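Local coordinates for beta-microseminoprotein (Homo sapiens, PDB 3IX0), which is a secreted seminal plasma protein that forms homodimers and interacts with PI16, and probably binds immunoglobulin, at residues T51-P56 / R66-E71. Residues are numbered along the deposited sequence; the frame is centred on the assembly and turned at random.
Sequences TLVSTP and RIFKKE
Between 51-56 and 66-71 the backbones come closest at P56 and R66, whose CA atoms lie 7.4 Å apart, and stand wider, at 9.3 Å, between the CA atoms of V53 and K70; side chains bridge the gap, one of them to a backbone carbonyl. R66 reaches across to P56: its NH1 donates to P56 O at 3.1 Å. The C=O...N angle of 160°, in the carbonyl plane, suits the acceptor, but an N-H...O angle of 135° shows a bent bond, and the oxygen is tilted out of the guanidinium plane. R66 gets there by running extended from CG to NE, and its aliphatic part lies obliquely against the proline ring, with R66 CB 3.9 Å from P56 CG. Over one face of the guanidinium, toward its rim, sits the methyl of T55, with CG2 4.1 Å from R66 NH1. Farther along, V53 and F68 cross at about a right angle; both valine methyls touch one ring atom, F68 CE1 lying 4.0 Å from V53 CG2. With CG anti to the backbone N (chi1 -179°), the far part of the F68 ring is carried obliquely to these methyls. T51 OG1 accepts from V53 N at 3.0 Å, an ST turn that takes in V53 itself. The contact joins strand 55-58, paired with 91-93, and the loop before it to the hairpin of 64-69 and 74-79, whose Y75 meets V53, P56 and F68; strand 46-51 of the four-stranded sheet ends at T51.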
loop_
_atom_site.group_PDB
_atom_site.type_symbol
_atom_site.label_atom_id
_atom_site.label_comp_id
_atom_site.label_asym_id
_atom_site.label_seq_id
_atom_site.Cartn_x
_atom_site.Cartn_y
_atom_site.Cartn_z
ATOM N N THR B 51 4.379 -2.066 3.892
ATOM C CA THR B 51 4.145 -2.837 5.091
ATOM C C THR B 51 3.775 -4.282 4.738
ATOM O O THR B 51 3.083 -4.550 3.751
ATOM C CB THR B 51 3.040 -2.222 5.952
ATOM O OG1 THR B 51 2.937 -2.969 7.166
ATOM C CG2 THR B 51 1.699 -2.275 5.227
ATOM N N LEU B 52 4.222 -5.222 5.551
ATOM C CA LEU B 52 3.716 -6.580 5.397
ATOM C C LEU B 52 2.474 -6.837 6.250
ATOM O O LEU B 52 1.867 -7.901 6.164
ATOM C CB LEU B 52 4.814 -7.592 5.701
ATOM C CG LEU B 52 5.945 -7.494 4.670
ATOM C CD1 LEU B 52 7.246 -8.043 5.238
ATOM C CD2 LEU B 52 5.546 -8.192 3.369
ATOM N N VAL B 53 2.087 -5.862 7.070
ATOM C CA VAL B 53 1.043 -6.125 8.060
ATOM C C VAL B 53 -0.358 -5.830 7.544
ATOM O O VAL B 53 -0.664 -4.706 7.173
ATOM C CB VAL B 53 1.252 -5.326 9.370
ATOM C CG1 VAL B 53 0.160 -5.691 10.389
ATOM C CG2 VAL B 53 2.644 -5.587 9.940
ATOM N N SER B 54 -1.212 -6.849 7.548
ATOM C CA SER B 54 -2.624 -6.659 7.281
ATOM C C SER B 54 -3.404 -6.336 8.574
ATOM O O SER B 54 -3.439 -7.130 9.513
ATOM C CB SER B 54 -3.197 -7.906 6.611
ATOM O OG SER B 54 -4.350 -7.562 5.886
ATOM N N THR B 55 -4.024 -5.164 8.608
ATOM C CA THR B 55 -4.768 -4.696 9.777
ATOM C C THR B 55 -6.251 -5.037 9.670
ATOM O O THR B 55 -6.928 -4.572 8.765
ATOM C CB THR B 55 -4.638 -3.158 9.914
ATOM O OG1 THR B 55 -3.262 -2.804 9.869
ATOM C CG2 THR B 55 -5.247 -2.650 11.224
ATOM N N PRO B 56 -6.762 -5.850 10.602
ATOM C CA PRO B 56 -8.198 -6.146 10.606
ATOM C C PRO B 56 -8.968 -4.918 11.049
ATOM O O PRO B 56 -8.622 -4.333 12.061
ATOM C CB PRO B 56 -8.327 -7.227 11.677
ATOM C CG PRO B 56 -7.122 -6.922 12.615
ATOM C CD PRO B 56 -6.030 -6.583 11.654
ATOM N N ARG B 66 -8.238 -6.839 18.614
ATOM C CA ARG B 66 -7.103 -7.255 17.797
ATOM C C ARG B 66 -5.808 -7.129 18.592
ATOM O O ARG B 66 -5.612 -6.189 19.364
ATOM C CB ARG B 66 -7.024 -6.444 16.499
ATOM C CG ARG B 66 -6.609 -4.978 16.676
ATOM C CD ARG B 66 -6.929 -4.175 15.426
ATOM N NE ARG B 66 -6.566 -2.768 15.566
ATOM C CZ ARG B 66 -7.140 -1.771 14.895
ATOM N NH1 ARG B 66 -8.120 -2.013 14.030
ATOM N NH2 ARG B 66 -6.735 -0.522 15.094
ATOM N N ILE B 67 -4.921 -8.096 18.417
ATOM C CA ILE B 67 -3.670 -8.084 19.140
ATOM C C ILE B 67 -2.546 -8.314 18.121
ATOM O O ILE B 67 -2.586 -9.257 17.327
ATOM C CB ILE B 67 -3.648 -9.173 20.235
ATOM C CG1 ILE B 67 -4.838 -9.022 21.184
ATOM C CG2 ILE B 67 -2.320 -9.138 20.976
ATOM C CD1 ILE B 67 -4.940 -10.155 22.228
ATOM N N PHE B 68 -1.553 -7.439 18.142
ATOM C CA PHE B 68 -0.469 -7.479 17.175
ATOM C C PHE B 68 0.586 -8.478 17.614
ATOM O O PHE B 68 0.990 -8.463 18.761
ATOM C CB PHE B 68 0.177 -6.091 17.058
ATOM C CG PHE B 68 1.291 -6.029 16.050
ATOM C CD1 PHE B 68 1.083 -6.445 14.747
ATOM C CD2 PHE B 68 2.548 -5.559 16.407
ATOM C CE1 PHE B 68 2.106 -6.401 13.818
ATOM C CE2 PHE B 68 3.563 -5.507 15.481
ATOM C CZ PHE B 68 3.343 -5.933 14.185
ATOM N N LYS B 69 1.034 -9.334 16.702
ATOM C CA LYS B 69 2.138 -10.250 16.991
ATOM C C LYS B 69 3.342 -9.860 16.137
ATOM O O LYS B 69 3.440 -10.261 14.975
ATOM C CB LYS B 69 1.736 -11.691 16.670
ATOM C CG LYS B 69 0.405 -12.131 17.255
ATOM C CD LYS B 69 0.601 -12.949 18.521
ATOM C CE LYS B 69 0.242 -12.153 19.769
ATOM N NZ LYS B 69 -0.162 -13.053 20.887
ATOM N N LYS B 70 4.245 -9.075 16.717
ATOM C CA LYS B 70 5.339 -8.476 15.982
ATOM C C LYS B 70 6.123 -9.532 15.234
ATOM O O LYS B 70 6.377 -9.391 14.040
ATOM C CB LYS B 70 6.257 -7.697 16.933
ATOM C CG LYS B 70 7.250 -6.777 16.224
ATOM C CD LYS B 70 7.346 -5.411 16.913
ATOM C CE LYS B 70 8.307 -5.400 18.101
ATOM N NZ LYS B 70 9.722 -5.139 17.697
ATOM N N GLU B 71 6.490 -10.591 15.951
ATOM C CA GLU B 71 7.342 -11.652 15.427
ATOM C C GLU B 71 6.775 -12.298 14.168
ATOM O O GLU B 71 7.517 -12.834 13.359
ATOM C CB GLU B 71 7.581 -12.719 16.508
ATOM C CG GLU B 71 6.288 -13.331 17.105
ATOM C CD GLU B 71 5.574 -12.438 18.148
ATOM O OE1 GLU B 71 4.458 -12.804 18.565
ATOM O OE2 GLU B 71 6.112 -11.384 18.561
#